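Local coordinates for Pyrsv_gp04 (Pyrobaculum spherical virus, PDB 2VXZ), which is of unknown function but probably binds DNA as a viral transcriptional regulator, with a winged-helix domain at its N-terminal end, at residues A[25-30]-A[63-68]; A[81-86]-A[137-142]; A[96-101]-A[126-131]. One frame throughout, in Å; residues are numbered along the deposited sequence. Where two conformers were deposited one is given.

Contact 1: residues A[25-30]-A[63-68]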
loop_
_atom_site.group_PDB
_atom_site.type_symbol
_atom_site.label_atom_id
_atom_site.label_comp_id
_atom_site.label_asym_id
_atom_site.label_seq_id
_atom_site.Cartn_x
_atom_site.Cartn_y
_atom_site.Cartn_z
ATOM N N LYS A 25 -0.603 3.422 5.983
ATOM C CA LYS A 25 -0.420 4.294 4.844
ATOM C C LYS A 25 1.038 4.374 4.501
ATOM O O LYS A 25 1.893 4.238 5.376
ATOM C CB LYS A 25 -0.954 5.685 5.172
ATOM C CG LYS A 25 -2.428 5.658 5.528
ATOM C CD LYS A 25 -3.000 7.033 5.738
ATOM C CE LYS A 25 -4.514 7.016 5.642
ATOM N NZ LYS A 25 -5.141 5.993 6.523
ATOM N N THR A 26 1.327 4.611 3.226
ATOM C CA THR A 26 2.698 4.883 2.812
ATOM C C THR A 26 3.100 6.287 3.255
ATOM O O THR A 26 2.251 7.159 3.414
ATOM C CB THR A 26 2.868 4.795 1.297
ATOM O OG1 THR A 26 2.154 5.871 0.659
ATOM C CG2 THR A 26 2.359 3.449 0.788
ATOM N N THR A 27 4.400 6.494 3.434
ATOM C CA THR A 27 4.936 7.820 3.692
ATOM C C THR A 27 4.503 8.808 2.603
ATOM O O THR A 27 4.184 9.960 2.905
ATOM C CB THR A 27 6.479 7.777 3.827
ATOM O OG1 THR A 27 6.825 6.849 4.863
ATOM C CG2 THR A 27 7.037 9.153 4.167
ATOM N N SER A 28 4.461 8.371 1.341
ATOM C CA SER A 28 4.009 9.266 0.271
ATOM C C SER A 28 2.583 9.771 0.477
ATOM O O SER A 28 2.303 10.939 0.220
ATOM C CB SER A 28 4.140 8.624 -1.114
ATOM O OG SER A 28 3.469 7.389 -1.157
ATOM N N LEU A 29 1.689 8.906 0.947
ATOM C CA LEU A 29 0.318 9.332 1.187
ATOM C C LEU A 29 0.260 10.278 2.378
ATOM O O LEU A 29 -0.428 11.306 2.327
ATOM C CB LEU A 29 -0.603 8.140 1.411
ATOM C CG LEU A 29 -2.084 8.471 1.590
ATOM C CD1 LEU A 29 -2.638 9.312 0.435
ATOM C CD2 LEU A 29 -2.901 7.184 1.756
ATOM N N ILE A 30 0.992 9.941 3.443
ATOM C CA ILE A 30 1.087 10.831 4.620
ATOM C C ILE A 30 1.593 12.221 4.234
ATOM O O ILE A 30 0.995 13.231 4.610
ATOM C CB ILE A 30 1.989 10.187 5.732
ATOM C CG1 ILE A 30 1.322 8.919 6.255
ATOM C CG2 ILE A 30 2.235 11.177 6.894
ATOM C CD1 ILE A 30 2.246 7.961 6.996
ATOM N N ALA A 63 7.535 1.803 1.863
ATOM C CA ALA A 63 7.413 1.406 3.258
ATOM C C ALA A 63 5.993 1.720 3.714
ATOM O O ALA A 63 5.471 2.793 3.441
ATOM C CB ALA A 63 8.430 2.141 4.113
ATOM N N LEU A 64 5.351 0.768 4.378
ATOM C CA LEU A 64 4.047 1.035 4.972
ATOM C C LEU A 64 4.239 1.437 6.418
ATOM O O LEU A 64 4.980 0.768 7.154
ATOM C CB LEU A 64 3.126 -0.184 4.880
ATOM C CG LEU A 64 2.502 -0.424 3.506
ATOM C CD1 LEU A 64 1.989 -1.843 3.393
ATOM C CD2 LEU A 64 1.392 0.558 3.223
ATOM N N VAL A 65 3.579 2.523 6.817
ATOM C CA VAL A 65 3.590 2.993 8.209
ATOM C C VAL A 65 2.320 2.499 8.881
ATOM O O VAL A 65 1.222 2.773 8.401
ATOM C CB VAL A 65 3.677 4.522 8.280
ATOM C CG1 VAL A 65 3.760 5.006 9.741
ATOM C CG2 VAL A 65 4.859 4.996 7.480
ATOM N N CYS A 66 2.489 1.763 9.983
ATOM C CA CYS A 66 1.387 1.076 10.652
ATOM C C CYS A 66 1.428 1.340 12.163
ATOM O O CYS A 66 2.510 1.458 12.737
ATOM C CB CYS A 66 1.492 -0.438 10.394
ATOM S SG CYS A 66 2.128 -0.939 8.751
ATOM N N LEU A 67 0.262 1.392 12.806
ATOM C CA LEU A 67 0.201 1.529 14.270
ATOM C C LEU A 67 0.634 0.245 14.981
ATOM O O LEU A 67 1.041 0.273 16.138
ATOM C CB LEU A 67 -1.215 1.884 14.735
ATOM C CG LEU A 67 -1.808 3.205 14.248
ATOM C CD1 LEU A 67 -3.235 3.336 14.776
ATOM C CD2 LEU A 67 -0.935 4.394 14.670
ATOM N N SER A 68 0.520 -0.881 14.290
ATOM C CA SER A 68 0.885 -2.174 14.848
ATOM C C SER A 68 1.007 -3.192 13.730
ATOM O O SER A 68 0.529 -2.958 12.616
ATOM C CB SER A 68 -0.183 -2.643 15.830
ATOM O OG SER A 68 -1.396 -2.928 15.163
HETATM O O HOH W 1 6.833 4.917 2.760
#
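The sheet of a winged-helix fold is closed here, where Lys25, on the short strand before helix 27-34, pairs antiparallel with Val65 on the last wing strand. Two backbone bonds make the pair. Val65 N gives to Lys25 O at 2.8 Å, and Lys25 N gives to Val65 O at 3.1 Å. Thr26 starts the helix at its N-cap position, and its CA lies 3.5 Å from Ala63 O in a CA-H...O contact. Water 1 bridges the same edge. It accepts from Thr27 N and donates to Ala63 O at 2.6 Å. The water thus links the helix start to the strand. Ile30 CD1 meets Val65 CB at 3.9 Å, the two side chains crossing at about a right angle. With Val65 CG1 anti to the backbone N (chi1 -177°), the other branch, CG2, sits beside that N and meets Thr27 OG1. Thr26 CG2 touches Leu64 CD2 at 3.9 Å. Lys25 NZ turns back to Asp22 in a salt bridge and bonds the carbonyls of Leu19 and Gly23. Helix 7-20 covers Val65 through Leu20, and helix 38-50 through Ile45. Leu64 packs on Tyr72 and Leu75 of helix 69-89, and Cys66 forms a disulfide with Cys24.

Contact 2: residues A[81-86]-A[137-142]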
loop_
_atom_site.group_PDB
_atom_site.type_symbol
_atom_site.label_atom_id
_atom_site.label_comp_id
_atom_site.label_asym_id
_atom_site.label_seq_id
_atom_site.Cartn_x
_atom_site.Cartn_y
_atom_site.Cartn_z
ATOM N N ARG A 81 -8.202 -9.546 -0.311
ATOM C CA ARG A 81 -9.619 -9.734 -0.631
ATOM C C ARG A 81 -10.044 -8.909 -1.840
ATOM O O ARG A 81 -10.818 -9.388 -2.673
ATOM C CB ARG A 81 -10.508 -9.404 0.569
ATOM C CG ARG A 81 -10.390 -10.398 1.717
ATOM C CD ARG A 81 -11.500 -10.218 2.732
ATOM N NE ARG A 81 -11.505 -8.873 3.303
ATOM C CZ ARG A 81 -10.840 -8.483 4.393
ATOM N NH1 ARG A 81 -10.085 -9.328 5.091
ATOM N NH2 ARG A 81 -10.936 -7.221 4.784
ATOM N N GLU A 82 -9.542 -7.676 -1.933
ATOM C CA GLU A 82 -9.867 -6.809 -3.059
ATOM C C GLU A 82 -9.293 -7.354 -4.353
ATOM O O GLU A 82 -10.001 -7.411 -5.339
ATOM C CB GLU A 82 -9.391 -5.373 -2.839
ATOM C CG GLU A 82 -10.191 -4.623 -1.799
ATOM C CD GLU A 82 -11.597 -4.298 -2.260
ATOM O OE1 GLU A 82 -11.742 -3.530 -3.223
ATOM O OE2 GLU A 82 -12.559 -4.827 -1.678
ATOM N N VAL A 83 -8.016 -7.758 -4.355
ATOM C CA VAL A 83 -7.428 -8.365 -5.556
ATOM C C VAL A 83 -8.237 -9.605 -5.964
ATOM O O VAL A 83 -8.590 -9.771 -7.133
ATOM C CB VAL A 83 -5.936 -8.729 -5.373
ATOM C CG1 VAL A 83 -5.405 -9.520 -6.602
ATOM C CG2 VAL A 83 -5.105 -7.468 -5.125
ATOM N N GLU A 84 -8.550 -10.464 -5.007
ATOM C CA GLU A 84 -9.240 -11.710 -5.330
ATOM C C GLU A 84 -10.661 -11.462 -5.798
ATOM O O GLU A 84 -11.159 -12.194 -6.659
ATOM C CB GLU A 84 -9.209 -12.670 -4.141
ATOM C CG GLU A 84 -7.791 -13.119 -3.817
ATOM C CD GLU A 84 -7.759 -14.403 -3.071
ATOM O OE1 GLU A 84 -8.102 -14.386 -1.871
ATOM O OE2 GLU A 84 -7.409 -15.428 -3.706
ATOM N N ARG A 85 -11.310 -10.422 -5.269
ATOM C CA ARG A 85 -12.643 -10.037 -5.769
ATOM C C ARG A 85 -12.578 -9.598 -7.238
ATOM O O ARG A 85 -13.421 -9.998 -8.063
ATOM C CB ARG A 85 -13.266 -8.931 -4.919
ATOM C CG ARG A 85 -14.659 -8.523 -5.401
ATOM C CD ARG A 85 -15.300 -7.499 -4.523
ATOM N NE ARG A 85 -14.510 -6.284 -4.473
ATOM C CZ ARG A 85 -14.509 -5.328 -5.402
ATOM N NH1 ARG A 85 -15.271 -5.407 -6.484
ATOM N NH2 ARG A 85 -13.740 -4.269 -5.232
ATOM N N LEU A 86 -11.596 -8.763 -7.558
ATOM C CA LEU A 86 -11.424 -8.296 -8.931
ATOM C C LEU A 86 -11.077 -9.456 -9.881
ATOM O O LEU A 86 -11.531 -9.487 -11.030
ATOM C CB LEU A 86 -10.365 -7.199 -9.005
ATOM C CG LEU A 86 -10.656 -5.908 -8.254
ATOM C CD1 LEU A 86 -9.410 -4.988 -8.256
ATOM C CD2 LEU A 86 -11.888 -5.202 -8.807
HETATM N N MSE A 137 2.830 -11.942 -3.339
HETATM C CA MSE A 137 2.397 -12.444 -2.026
HETATM C C MSE A 137 1.206 -13.387 -2.134
HETATM O O MSE A 137 1.080 -14.322 -1.345
HETATM C CB MSE A 137 2.024 -11.300 -1.096
HETATM C CG MSE A 137 3.202 -10.504 -0.651
HETATM SE SE MSE A 137 2.611 -9.007 0.445
HETATM C CE MSE A 137 1.166 -9.851 1.339
ATOM N N ILE A 138 0.337 -13.134 -3.118
ATOM C CA ILE A 138 -0.884 -13.896 -3.297
ATOM C C ILE A 138 -0.674 -15.172 -4.130
ATOM O O ILE A 138 -1.203 -16.240 -3.786
ATOM C CB ILE A 138 -1.985 -13.044 -3.960
ATOM C CG1 ILE A 138 -2.296 -11.797 -3.122
ATOM C CG2 ILE A 138 -3.241 -13.878 -4.170
ATOM C CD1 ILE A 138 -3.140 -10.763 -3.841
ATOM N N TYR A 139 0.090 -15.047 -5.218
ATOM C CA TYR A 139 0.175 -16.068 -6.271
ATOM C C TYR A 139 1.565 -16.701 -6.386
ATOM O O TYR A 139 1.770 -17.616 -7.198
ATOM C CB TYR A 139 -0.248 -15.457 -7.633
ATOM C CG TYR A 139 -1.673 -14.919 -7.627
ATOM C CD1 TYR A 139 -2.755 -15.780 -7.528
ATOM C CD2 TYR A 139 -1.929 -13.554 -7.689
ATOM C CE1 TYR A 139 -4.052 -15.300 -7.504
ATOM C CE2 TYR A 139 -3.230 -13.067 -7.651
ATOM C CZ TYR A 139 -4.285 -13.943 -7.555
ATOM O OH TYR A 139 -5.588 -13.485 -7.490
ATOM N N GLY A 140 2.525 -16.233 -5.595
ATOM C CA GLY A 140 3.891 -16.746 -5.673
ATOM C C GLY A 140 4.651 -16.163 -6.848
ATOM O O GLY A 140 4.200 -15.206 -7.475
ATOM N N GLU A 141 5.800 -16.759 -7.161
ATOM C CA GLU A 141 6.659 -16.240 -8.223
ATOM C C GLU A 141 5.957 -16.279 -9.572
ATOM O O GLU A 141 5.244 -17.230 -9.874
ATOM C CB GLU A 141 7.953 -17.033 -8.313
ATOM C CG GLU A 141 8.799 -16.967 -7.074
ATOM C CD GLU A 141 9.310 -15.587 -6.794
ATOM O OE1 GLU A 141 9.715 -14.892 -7.749
ATOM O OE2 GLU A 141 9.300 -15.187 -5.617
ATOM N N PRO A 142 6.172 -15.248 -10.395
ATOM C CA PRO A 142 5.442 -15.168 -11.652
ATOM C C PRO A 142 5.854 -16.207 -12.689
ATOM O O PRO A 142 6.991 -16.694 -12.677
ATOM C CB PRO A 142 5.787 -13.771 -12.168
ATOM C CG PRO A 142 7.086 -13.463 -11.584
ATOM C CD PRO A 142 7.091 -14.107 -10.225
HETATM O O HOH W 2 -7.430 -15.279 -6.828
#
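Val83 of helix 69-89 packs against Ile138 and Tyr139 at the C-terminal end of helix 125-139. The tight part is small and apolar. Ile138 CD1 sits against the isopropyl group of Val83. Ile138 CD1 lies 3.8 Å from Val83 CB, and it touches both CG1 and CG2 of that residue as well. Both side chains start out toward the other helix and cross obliquely. Val83 CG1 is anti to the backbone N (chi1 173°). Val83 CG1 also lies at the edge of the Tyr139 ring, near its plane, 4.1 Å from Tyr139 OH. One face of that ring is covered by Ile138 CG2, which lies over its centre, 3.4 Å above the ring plane. Val87, one turn further along helix 69-89, also touches Tyr139.

The other side is looser and polar. The nearest approach of Glu84 to Tyr139 is CG to OH, 4.3 Å, and the partly exposed glutamate does not bond the phenol directly. Water 2 fills in. It donates to Glu84 OE2 at 3.1 Å and lies 2.7 Å from Tyr139 OH, in the plane of the ring. The side chain of Tyr139 also touches Thr153 and Arg156, which follow strand 151-152.

Glu84 OE2 also forms a salt bridge with Arg156, which would help stabilise its negative charge. The chemistry therefore implies a join made by apolar packing, with one water linking the phenol to a glutamate already paired with an arginine.

Contact 3: residues A[96-101]-A[126-131]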
loop_
_atom_site.group_PDB
_atom_site.type_symbol
_atom_site.label_atom_id
_atom_site.label_comp_id
_atom_site.label_asym_id
_atom_site.label_seq_id
_atom_site.Cartn_x
_atom_site.Cartn_y
_atom_site.Cartn_z
ATOM N N SER A 96 -1.315 -9.359 -14.138
ATOM C CA SER A 96 -0.059 -8.639 -14.178
ATOM C C SER A 96 -0.252 -7.314 -13.422
ATOM O O SER A 96 -1.375 -6.881 -13.218
ATOM C CB SER A 96 0.348 -8.341 -15.618
ATOM O OG SER A 96 -0.567 -7.443 -16.259
ATOM N N PRO A 97 0.843 -6.675 -13.003
ATOM C CA PRO A 97 0.674 -5.406 -12.279
ATOM C C PRO A 97 -0.111 -4.323 -13.040
ATOM O O PRO A 97 -0.970 -3.670 -12.440
ATOM C CB PRO A 97 2.121 -4.998 -11.954
ATOM C CG PRO A 97 2.877 -6.303 -11.944
ATOM C CD PRO A 97 2.255 -7.094 -13.058
ATOM N N PRO A 98 0.161 -4.128 -14.350
ATOM C CA PRO A 98 -0.621 -3.125 -15.069
ATOM C C PRO A 98 -2.088 -3.491 -15.171
ATOM O O PRO A 98 -2.946 -2.632 -15.059
ATOM C CB PRO A 98 0.020 -3.117 -16.461
ATOM C CG PRO A 98 1.362 -3.669 -16.266
ATOM C CD PRO A 98 1.219 -4.688 -15.216
ATOM N N ARG A 99 -2.380 -4.764 -15.396
ATOM C CA ARG A 99 -3.785 -5.189 -15.464
ATOM C C ARG A 99 -4.508 -4.990 -14.131
ATOM O O ARG A 99 -5.664 -4.574 -14.092
ATOM C CB ARG A 99 -3.887 -6.627 -15.947
ATOM C CG ARG A 99 -3.667 -6.717 -17.445
ATOM C CD ARG A 99 -3.690 -8.143 -17.935
ATOM N NE ARG A 99 -4.997 -8.794 -17.804
ATOM C CZ ARG A 99 -5.844 -9.038 -18.806
ATOM N NH1 ARG A 99 -5.578 -8.663 -20.056
ATOM N NH2 ARG A 99 -6.985 -9.666 -18.550
ATOM N N LEU A 100 -3.816 -5.286 -13.043
ATOM C CA LEU A 100 -4.383 -5.089 -11.721
ATOM C C LEU A 100 -4.587 -3.609 -11.464
ATOM O O LEU A 100 -5.624 -3.208 -10.954
ATOM C CB LEU A 100 -3.496 -5.712 -10.650
ATOM C CG LEU A 100 -3.964 -5.502 -9.210
ATOM C CD1 LEU A 100 -5.359 -6.092 -8.995
ATOM C CD2 LEU A 100 -2.946 -6.095 -8.217
ATOM N N HIS A 101 -3.594 -2.787 -11.810
ATOM C CA HIS A 101 -3.774 -1.344 -11.667
ATOM C C HIS A 101 -5.037 -0.886 -12.396
ATOM O O HIS A 101 -5.856 -0.127 -11.843
ATOM C CB HIS A 101 -2.576 -0.542 -12.170
ATOM C CG HIS A 101 -2.693 0.927 -11.898
ATOM N ND1 HIS A 101 -2.929 1.859 -12.884
ATOM C CD2 HIS A 101 -2.641 1.617 -10.735
ATOM C CE1 HIS A 101 -2.996 3.061 -12.346
ATOM N NE2 HIS A 101 -2.834 2.943 -11.040
ATOM N N ILE A 126 6.493 3.195 -9.405
ATOM C CA ILE A 126 6.305 2.939 -7.983
ATOM C C ILE A 126 5.070 2.107 -7.704
ATOM O O ILE A 126 5.157 1.107 -6.990
ATOM C CB ILE A 126 6.230 4.251 -7.178
ATOM C CG1 ILE A 126 7.606 4.915 -7.158
ATOM C CG2 ILE A 126 5.734 3.986 -5.739
ATOM C CD1 ILE A 126 7.588 6.335 -6.612
ATOM N N ILE A 127 3.925 2.500 -8.254
ATOM C CA ILE A 127 2.707 1.747 -7.983
ATOM C C ILE A 127 2.750 0.364 -8.642
ATOM O O ILE A 127 2.229 -0.600 -8.084
ATOM C CB ILE A 127 1.418 2.515 -8.372
ATOM C CG1 ILE A 127 0.180 1.870 -7.720
ATOM C CG2 ILE A 127 1.241 2.519 -9.858
ATOM C CD1 ILE A 127 0.220 1.770 -6.195
ATOM N N LEU A 128 3.385 0.246 -9.803
ATOM C CA LEU A 128 3.528 -1.075 -10.415
ATOM C C LEU A 128 4.368 -2.028 -9.547
ATOM O O LEU A 128 4.042 -3.204 -9.403
ATOM C CB LEU A 128 4.110 -0.963 -11.820
ATOM C CG LEU A 128 3.161 -0.335 -12.848
ATOM C CD1 LEU A 128 3.848 -0.113 -14.169
ATOM C CD2 LEU A 128 1.920 -1.228 -13.026
ATOM N N SER A 129 5.442 -1.509 -8.960
ATOM C CA SER A 129 6.286 -2.296 -8.067
ATOM C C SER A 129 5.511 -2.721 -6.813
ATOM O O SER A 129 5.640 -3.854 -6.339
ATOM C CB SER A 129 7.528 -1.476 -7.693
ATOM O OG SER A 129 8.427 -2.218 -6.892
ATOM N N PHE A 130 4.699 -1.805 -6.284
ATOM C CA PHE A 130 3.859 -2.077 -5.119
ATOM C C PHE A 130 2.860 -3.195 -5.443
ATOM O O PHE A 130 2.725 -4.161 -4.699
ATOM C CB PHE A 130 3.113 -0.802 -4.711
ATOM C CG PHE A 130 2.138 -0.984 -3.582
ATOM C CD1 PHE A 130 2.555 -0.854 -2.264
ATOM C CD2 PHE A 130 0.803 -1.256 -3.829
ATOM C CE1 PHE A 130 1.656 -1.002 -1.214
ATOM C CE2 PHE A 130 -0.092 -1.396 -2.797
ATOM C CZ PHE A 130 0.331 -1.273 -1.481
ATOM N N LEU A 131 2.141 -3.044 -6.545
ATOM C CA LEU A 131 1.146 -4.054 -6.951
ATOM C C LEU A 131 1.801 -5.404 -7.337
ATOM O O LEU A 131 1.218 -6.477 -7.121
ATOM C CB LEU A 131 0.301 -3.514 -8.102
ATOM C CG LEU A 131 -0.630 -2.354 -7.727
ATOM C CD1 LEU A 131 -1.304 -1.824 -8.965
ATOM C CD2 LEU A 131 -1.667 -2.766 -6.697
#
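Leu131 is the main bump of this contact and sits against Leu100 and His101 of helix 97-106. Its CG lies anti to the carbonyl carbon (chi1 -68°), and from there its two methyls part. Leu131 CD1 enters a hollow lined by Pro97 O and by CA and CB of His101, 3.7 Å from His101 CB. It also lies at the edge of the imidazole, near its plane. Alongside, Leu131 CD2 meets Leu100 CD2 at 3.9 Å. A second bump is Leu128. Leu128 CD2 seats over the peptide joining the two prolines, 3.6 Å from Pro98 N. Pro97 CB flanks Leu128 CD2 at 3.9 Å, and the ring of Pro98 crosses the leucine at about a right angle. Pro97 CB also rests on Leu128 O at 3.7 Å. Ile127 CG2 lies 4.1 Å from His101 CD2, with side chains crossing at about a right angle. The segment axes cross at 100° and approach to 9.0 Å. His101 NE2 bonds Ile120 O and its ND1 bonds Arg123 NE, which fixes the turn of the ring and is consistent with a neutral imidazole. Ser96 OG caps the helix by a weak bond from Arg99 N and also bonds Glu148. Further along helix 125-139, Leu135 continues the packing on Pro97 and Leu100. Leu100 also touches Ile95 of strand 94-95. On another side of helix 125-139, Phe130 packs on Phe59 and on Val62 of strand 62-66.

How the contacts relate
From the N terminus, contact 1 closes first, joining the strand and helix start at 25-30 to segment 63-68, on strand 62-66. Helix 69-89 follows directly and carries the chain to contact 2, whose centre is about 21 Å from that of contact 1. Contact 2 closes a longer loop, from 81-86 to 137-142. Contact 3 closes within that loop, between 96-101 and 126-131. Contacts 2 and 3 share helix 125-139 and touch each other, with Val83 CG2 4.0 Å from Leu100 CD2. Together they pack helices 69-89, 97-106 and 125-139 together, while contact 1 joins the short strand 25-26 to the wing strand of the N-terminal winged helix.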